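Long-range contacts in probable branched-chain amino acid ABC transporter, amino acid binding protein (Thermus thermophilus, PDB 3LKB), which probably serves as the extracytoplasmic solute-binding component of a branched-chain amino acid ABC transporter, here holding valine: residues L43-F49 with V298-R302; I108-D112 with K380-G384. The protein carries 2 engineered substitutions. All coordinates share one frame; numbering follows the deposited sequence.

Interaction 1: residues L43-F49 with V298-R302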
ATOM      1  N   LEU A  43       7.757  12.044  25.988  1.00 24.05           N
ATOM      2  CA  LEU A  43       9.134  12.283  25.656  1.00 23.49           C
ATOM      3  C   LEU A  43       9.496  13.761  25.627  1.00 22.90           C
ATOM      4  O   LEU A  43      10.628  14.116  25.924  1.00 22.73           O
ATOM      5  CB  LEU A  43       9.439  11.668  24.297  1.00 23.57           C
ATOM      6  CG  LEU A  43      10.126  10.300  24.197  1.00 24.37           C
ATOM      7  CD1 LEU A  43       9.722   9.337  25.277  1.00 25.93           C
ATOM      8  CD2 LEU A  43       9.844   9.731  22.816  1.00 24.11           C
ATOM      9  N   VAL A  44       8.568  14.620  25.222  1.00 21.72           N
ATOM     10  CA  VAL A  44       8.841  16.035  25.304  1.00 21.86           C
ATOM     11  C   VAL A  44       7.872  16.702  26.265  1.00 21.45           C
ATOM     12  O   VAL A  44       6.716  16.928  25.955  1.00 21.29           O
ATOM     13  CB  VAL A  44       8.901  16.779  23.936  1.00 21.57           C
ATOM     14  CG1 VAL A  44       9.753  15.998  22.942  1.00 21.44           C
ATOM     15  CG2 VAL A  44       7.513  16.977  23.387  1.00 21.58           C
ATOM     16  N   PRO A  45       8.370  17.048  27.431  1.00 21.71           N
ATOM     17  CA  PRO A  45       7.468  17.567  28.438  1.00 22.29           C
ATOM     18  C   PRO A  45       6.820  18.859  27.954  1.00 21.47           C
ATOM     19  O   PRO A  45       7.512  19.740  27.417  1.00 21.87           O
ATOM     20  CB  PRO A  45       8.395  17.818  29.647  1.00 23.08           C
ATOM     21  CG  PRO A  45       9.737  17.028  29.315  1.00 24.15           C
ATOM     22  CD  PRO A  45       9.784  17.213  27.803  1.00 22.16           C
ATOM     23  N   GLY A  46       5.500  18.915  28.079  1.00 20.24           N
ATOM     24  CA  GLY A  46       4.705  20.080  27.743  1.00 19.47           C
ATOM     25  C   GLY A  46       4.256  20.145  26.289  1.00 19.39           C
ATOM     26  O   GLY A  46       3.771  21.175  25.853  1.00 18.89           O
ATOM     27  N   VAL A  47       4.430  19.066  25.526  1.00 18.50           N
ATOM     28  CA  VAL A  47       4.099  19.095  24.105  1.00 18.42           C
ATOM     29  C   VAL A  47       3.222  17.906  23.719  1.00 19.00           C
ATOM     30  O   VAL A  47       3.578  16.752  23.972  1.00 19.15           O
ATOM     31  CB  VAL A  47       5.378  19.054  23.259  1.00 18.03           C
ATOM     32  CG1 VAL A  47       5.055  18.817  21.779  1.00 18.49           C
ATOM     33  CG2 VAL A  47       6.153  20.304  23.426  1.00 16.82           C
ATOM     34  N   VAL A  48       2.067  18.150  23.123  1.00 20.10           N
ATOM     35  CA  VAL A  48       1.389  17.003  22.484  1.00 20.89           C
ATOM     36  C   VAL A  48       1.588  17.071  20.980  1.00 19.87           C
ATOM     37  O   VAL A  48       1.385  18.126  20.365  1.00 20.51           O
ATOM     38  CB  VAL A  48      -0.088  16.743  22.971  1.00 21.14           C
ATOM     39  CG1 VAL A  48      -0.343  17.444  24.284  1.00 23.37           C
ATOM     40  CG2 VAL A  48      -1.125  17.181  21.963  1.00 24.11           C
ATOM     41  N   PHE A  49       2.079  15.976  20.407  1.00 19.25           N
ATOM     42  CA  PHE A  49       2.285  15.940  18.970  1.00 18.81           C
ATOM     43  C   PHE A  49       0.974  15.670  18.251  1.00 19.03           C
ATOM     44  O   PHE A  49       0.243  14.737  18.575  1.00 19.08           O
ATOM     45  CB  PHE A  49       3.375  14.947  18.540  1.00 18.43           C
ATOM     46  CG  PHE A  49       4.772  15.351  18.983  1.00 17.44           C
ATOM     47  CD1 PHE A  49       5.531  16.245  18.229  1.00 16.24           C
ATOM     48  CD2 PHE A  49       5.311  14.849  20.161  1.00 16.30           C
ATOM     49  CE1 PHE A  49       6.805  16.623  18.637  1.00 15.91           C
ATOM     50  CE2 PHE A  49       6.591  15.219  20.588  1.00 16.94           C
ATOM     51  CZ  PHE A  49       7.343  16.103  19.836  1.00 16.25           C
ATOM     52  N   VAL A 298      11.746  14.315  16.704  1.00  9.97           N
ATOM     53  CA  VAL A 298      11.315  14.419  18.057  1.00 10.28           C
ATOM     54  C   VAL A 298      12.513  14.770  18.975  1.00 11.47           C
ATOM     55  O   VAL A 298      12.394  15.588  19.898  1.00 12.01           O
ATOM     56  CB  VAL A 298      10.564  13.163  18.528  1.00  9.72           C
ATOM     57  CG1 VAL A 298      10.326  13.229  20.070  1.00  7.04           C
ATOM     58  CG2 VAL A 298       9.268  13.032  17.741  1.00  8.43           C
ATOM     59  N   GLU A 299      13.679  14.213  18.740  1.00 11.56           N
ATOM     60  CA  GLU A 299      14.777  14.644  19.637  1.00 12.10           C
ATOM     61  C   GLU A 299      15.183  16.118  19.449  1.00 11.85           C
ATOM     62  O   GLU A 299      15.566  16.772  20.390  1.00 12.89           O
ATOM     63  CB  GLU A 299      15.971  13.680  19.563  1.00 11.57           C
ATOM     64  CG  GLU A 299      17.285  14.153  20.262  1.00 15.44           C
ATOM     65  CD  GLU A 299      17.246  14.084  21.784  1.00 16.56           C
ATOM     66  OE1 GLU A 299      16.203  13.673  22.314  1.00 19.88           O
ATOM     67  OE2 GLU A 299      18.263  14.436  22.458  1.00 19.55           O
ATOM     68  N   ALA A 300      15.109  16.658  18.243  1.00 12.92           N
ATOM     69  CA  ALA A 300      15.480  18.065  18.066  1.00 13.22           C
ATOM     70  C   ALA A 300      14.424  19.002  18.671  1.00 13.68           C
ATOM     71  O   ALA A 300      14.797  20.044  19.232  1.00 12.68           O
ATOM     72  CB  ALA A 300      15.696  18.392  16.625  1.00 13.08           C
ATOM     73  N   ILE A 301      13.143  18.667  18.591  1.00 13.60           N
ATOM     74  CA  ILE A 301      12.067  19.373  19.282  1.00 14.46           C
ATOM     75  C   ILE A 301      12.277  19.402  20.808  1.00 14.84           C
ATOM     76  O   ILE A 301      12.063  20.390  21.442  1.00 15.70           O
ATOM     77  CB  ILE A 301      10.619  18.812  18.940  1.00 14.44           C
ATOM     78  CG1 ILE A 301      10.181  19.039  17.506  1.00 14.80           C
ATOM     79  CG2 ILE A 301       9.609  19.319  19.851  1.00 11.25           C
ATOM     80  CD1 ILE A 301      11.183  19.490  16.716  1.00 18.41           C
ATOM     81  N   ARG A 302      12.705  18.294  21.355  1.00 14.62           N
ATOM     82  CA  ARG A 302      12.991  18.173  22.755  1.00 16.23           C
ATOM     83  C   ARG A 302      14.147  19.058  23.184  1.00 16.94           C
ATOM     84  O   ARG A 302      14.065  19.718  24.156  1.00 16.99           O
ATOM     85  CB  ARG A 302      13.234  16.712  23.174  1.00 20.00           C
ATOM     86  CG  ARG A 302      13.330  16.513  24.633  1.00 20.00           C
ATOM     87  CD  ARG A 302      13.879  15.216  25.055  1.00 20.00           C
ATOM     88  NE  ARG A 302      15.240  15.093  24.687  1.00 20.00           N
ATOM     89  CZ  ARG A 302      16.270  15.506  25.390  1.00 20.00           C
ATOM     90  NH1 ARG A 302      16.121  16.056  26.557  1.00 20.00           N
ATOM     91  NH2 ARG A 302      17.444  15.348  24.897  1.00 20.00           N
TER

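Interaction 2: residues I108-D112 with K380-G384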
ATOM      1  N   ILE A 108      22.404  12.576  -2.505  1.00 10.18           N
ATOM      2  CA  ILE A 108      23.403  13.553  -2.033  1.00 11.89           C
ATOM      3  C   ILE A 108      23.174  15.003  -2.531  1.00 13.99           C
ATOM      4  O   ILE A 108      23.482  16.006  -1.829  1.00 14.65           O
ATOM      5  CB  ILE A 108      24.805  13.100  -2.382  1.00 11.36           C
ATOM      6  CG1 ILE A 108      25.812  13.907  -1.594  1.00  9.50           C
ATOM      7  CG2 ILE A 108      25.047  13.165  -3.925  1.00 11.25           C
ATOM      8  CD1 ILE A 108      25.837  13.592  -0.087  1.00  6.59           C
ATOM      9  N   GLU A 109      22.612  15.098  -3.731  1.00 14.16           N
ATOM     10  CA  GLU A 109      22.295  16.371  -4.361  1.00 16.28           C
ATOM     11  C   GLU A 109      21.421  17.273  -3.461  1.00 15.20           C
ATOM     12  O   GLU A 109      21.452  18.515  -3.554  1.00 15.09           O
ATOM     13  CB  GLU A 109      21.652  16.099  -5.750  1.00 16.35           C
ATOM     14  CG  GLU A 109      21.283  17.336  -6.579  1.00 25.01           C
ATOM     15  CD  GLU A 109      22.465  18.303  -6.766  1.00 34.33           C
ATOM     16  OE1 GLU A 109      23.643  17.820  -6.891  1.00 38.98           O
ATOM     17  OE2 GLU A 109      22.217  19.539  -6.807  1.00 35.48           O
ATOM     18  N   LEU A 110      20.648  16.646  -2.585  1.00 13.89           N
ATOM     19  CA  LEU A 110      19.791  17.378  -1.664  1.00 12.58           C
ATOM     20  C   LEU A 110      20.556  18.251  -0.690  1.00 12.34           C
ATOM     21  O   LEU A 110      20.042  19.292  -0.325  1.00 12.12           O
ATOM     22  CB  LEU A 110      18.886  16.432  -0.870  1.00 11.88           C
ATOM     23  CG  LEU A 110      17.914  15.562  -1.678  1.00 11.64           C
ATOM     24  CD1 LEU A 110      16.972  14.763  -0.741  1.00  6.91           C
ATOM     25  CD2 LEU A 110      17.138  16.375  -2.725  1.00  6.29           C
ATOM     26  N   ILE A 111      21.743  17.822  -0.258  1.00 12.38           N
ATOM     27  CA  ILE A 111      22.545  18.607   0.681  1.00 13.77           C
ATOM     28  C   ILE A 111      23.707  19.339  -0.032  1.00 14.61           C
ATOM     29  O   ILE A 111      24.584  19.867   0.617  1.00 14.13           O
ATOM     30  CB  ILE A 111      23.019  17.799   1.932  1.00 13.91           C
ATOM     31  CG1 ILE A 111      23.637  16.461   1.567  1.00 14.66           C
ATOM     32  CG2 ILE A 111      21.833  17.445   2.832  1.00 13.39           C
ATOM     33  CD1 ILE A 111      25.064  16.378   1.625  1.00 16.65           C
ATOM     34  N   ASP A 112      23.685  19.355  -1.368  1.00 15.27           N
ATOM     35  CA  ASP A 112      24.644  20.120  -2.178  1.00 16.11           C
ATOM     36  C   ASP A 112      24.024  21.452  -2.578  1.00 15.40           C
ATOM     37  O   ASP A 112      22.820  21.555  -2.615  1.00 15.31           O
ATOM     38  CB  ASP A 112      25.040  19.360  -3.436  1.00 16.68           C
ATOM     39  CG  ASP A 112      26.053  18.249  -3.162  1.00 21.26           C
ATOM     40  OD1 ASP A 112      26.577  18.100  -2.019  1.00 22.48           O
ATOM     41  OD2 ASP A 112      26.306  17.500  -4.125  1.00 26.53           O
ATOM     42  N   LYS A 380      36.180  11.470  -3.169  1.00 15.81           N
ATOM     43  CA  LYS A 380      36.949  11.956  -4.324  1.00 17.30           C
ATOM     44  C   LYS A 380      36.101  12.198  -5.578  1.00 16.68           C
ATOM     45  O   LYS A 380      36.156  13.273  -6.136  1.00 15.91           O
ATOM     46  CB  LYS A 380      38.241  11.178  -4.646  1.00 17.80           C
ATOM     47  CG  LYS A 380      38.115   9.692  -4.782  1.00 23.99           C
ATOM     48  CD  LYS A 380      38.623   8.870  -3.494  1.00 29.92           C
ATOM     49  CE  LYS A 380      40.154   8.479  -3.492  1.00 29.98           C
ATOM     50  NZ  LYS A 380      40.475   7.151  -2.889  1.00 25.09           N
ATOM     51  N   VAL A 381      35.295  11.227  -6.003  1.00 17.20           N
ATOM     52  CA  VAL A 381      34.519  11.426  -7.232  1.00 17.09           C
ATOM     53  C   VAL A 381      33.462  12.505  -7.086  1.00 17.41           C
ATOM     54  O   VAL A 381      33.133  13.195  -8.053  1.00 18.62           O
ATOM     55  CB  VAL A 381      33.937  10.112  -7.835  1.00 16.92           C
ATOM     56  CG1 VAL A 381      35.063   9.068  -7.966  1.00 17.98           C
ATOM     57  CG2 VAL A 381      32.743   9.569  -7.034  1.00 16.31           C
ATOM     58  N   HIS A 382      32.931  12.666  -5.890  1.00 17.39           N
ATOM     59  CA  HIS A 382      31.869  13.621  -5.715  1.00 17.66           C
ATOM     60  C   HIS A 382      32.308  15.042  -5.362  1.00 19.14           C
ATOM     61  O   HIS A 382      31.745  15.985  -5.875  1.00 19.41           O
ATOM     62  CB  HIS A 382      30.808  13.117  -4.738  1.00 16.86           C
ATOM     63  CG  HIS A 382      29.531  13.876  -4.848  1.00 14.41           C
ATOM     64  ND1 HIS A 382      29.229  14.938  -4.027  1.00 13.60           N
ATOM     65  CD2 HIS A 382      28.538  13.810  -5.762  1.00 12.93           C
ATOM     66  CE1 HIS A 382      28.084  15.467  -4.403  1.00 13.37           C
ATOM     67  NE2 HIS A 382      27.645  14.801  -5.459  1.00 14.06           N
ATOM     68  N   TYR A 383      33.295  15.190  -4.480  1.00 20.96           N
ATOM     69  CA  TYR A 383      33.766  16.498  -4.041  1.00 22.61           C
ATOM     70  C   TYR A 383      35.112  16.929  -4.689  1.00 23.94           C
ATOM     71  O   TYR A 383      35.459  18.119  -4.634  1.00 24.68           O
ATOM     72  CB  TYR A 383      33.851  16.540  -2.511  1.00 22.61           C
ATOM     73  CG  TYR A 383      32.480  16.457  -1.822  1.00 24.52           C
ATOM     74  CD1 TYR A 383      31.598  17.556  -1.812  1.00 26.54           C
ATOM     75  CD2 TYR A 383      32.061  15.272  -1.214  1.00 23.37           C
ATOM     76  CE1 TYR A 383      30.338  17.456  -1.185  1.00 28.41           C
ATOM     77  CE2 TYR A 383      30.838  15.154  -0.603  1.00 25.33           C
ATOM     78  CZ  TYR A 383      29.978  16.237  -0.586  1.00 29.57           C
ATOM     79  OH  TYR A 383      28.760  16.085   0.019  1.00 31.45           O
ATOM     80  N   GLY A 384      35.845  15.982  -5.288  1.00 23.84           N
ATOM     81  CA  GLY A 384      37.110  16.257  -5.971  1.00 25.17           C
ATOM     82  C   GLY A 384      38.262  16.300  -4.994  1.00 26.70           C
ATOM     83  O   GLY A 384      38.061  16.022  -3.791  1.00 28.11           O
TER

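Interaction 1: residues L43-F49 with V298-R302
Phe49 and Val44 carry the tight half of this contact, pressing on Val298, Ile301 and the root of Arg302. The aromatic ring has a methyl group over each face: Val298 CG2 lies 4.2 Å above the plane, displaced toward the rim, while Val47 CG1 from its own segment sits over the centre of the opposite face. Val44 CG1 fills in at the ring edge, in the plane. Ile301 CG2 reaches the end of the ring obliquely, 3.9 Å from Phe49 CZ. On Val298, CG1 stands anti to the backbone N (chi1 171°) and thereby meets both Val44 CG1, at 4.0 Å, and Phe49 CZ. The closest apolar approach, 3.6 Å, is between Val44 CG1 and Arg302 CB.

Toward the partly exposed side the apolar packing thins: Leu43 CD2 comes no nearer than 4.5 Å to Val298 CG1, although Leu43 O stays 3.5 Å from Arg302 CD. Beyond CD the arginine chain bends at chi3 and grips Glu299 side-on: Arg302 NE lies 2.9 Å from Glu299 OE1 and Arg302 NH2 2.7 Å from Glu299 OE2, and Arg303 bridges the same carboxylate. Helix 285-308 is thus packed against the turn joining helix 21-41 to strand 47-55, which pairs in parallel with strand 6-14: the beta-alpha-beta architecture of a periplasmic binding protein lobe.

Interaction 2: residues I108-D112 with K380-G384
Asp112 and Ile108 face the imidazole of His382, and both also approach the hydroxyl of Tyr383. The Asp112 carboxylate comes to the edge of the imidazole from the opposite direction, its plane turned only 24° from the ring, so the two flat groups are nearly coplanar. Modelled OD2 of Asp112 is 3.3 Å from His382 NE2; as the ring is probably turned over in the model, this separation does not settle the bonding, and the detail of the pair stays doubtful.

Ile108 runs past the imidazole in the opposite sense. With CG1 anti to the backbone N (chi1 -165°), its CD1 reaches 3.8 Å from Tyr383 OH, while CG2 branches to the imidazole and meets it obliquely. The segment 108-112 follows strand 101-103, and Leu110 touches Ser105 of the valine pocket; the end of helix 376-383 rests beside helix 160-170, where Val381 meets Lys165 and Glu169, and Ile108 and His382 both reach Asp162 of that helix. The contact therefore appears to span the two lobes that flank the ligand cleft of this binding-protein fold.

The imidazole comes edge-on over the face of the Tyr383 ring. Tyr383 OH lies 3.6 Å from Asp112 OD1, wider than a usual hydrogen bond, and the carboxylate and phenol planes stand 75° apart. Ile111 crosses the tyrosine at about a right angle: its CG1 lies between the backbone N and the carbonyl carbon, which brings CD1 to 4.0 Å from Tyr383 OH. Behind the aspartate, the turn is held by Ile111 N to Ile108 O at 3.0 Å, and Lys91 NZ hydrogen-bonds the carbonyl oxygens of both Glu109 and Asp112.

Overall arrangement
Four of the six touching residues in interaction 1 are buried, against one of five in interaction 2; the summed buried surface also differs, 298 against 178 Å². The first is a core contact, aliphatic and aromatic, with its charged pair kept within one helix at the margin. The second, at the surface, brings a carboxylate, an imidazole and a phenol together across the interface, with isoleucines beside them. They share no helix or strand: 43-49 and 298-302 join elements around strands 6-14 and 47-55, whereas 108-112 and 380-384 lie nearer the valine cleft. Their centres are 33 Å apart, and their segments alternate along the chain.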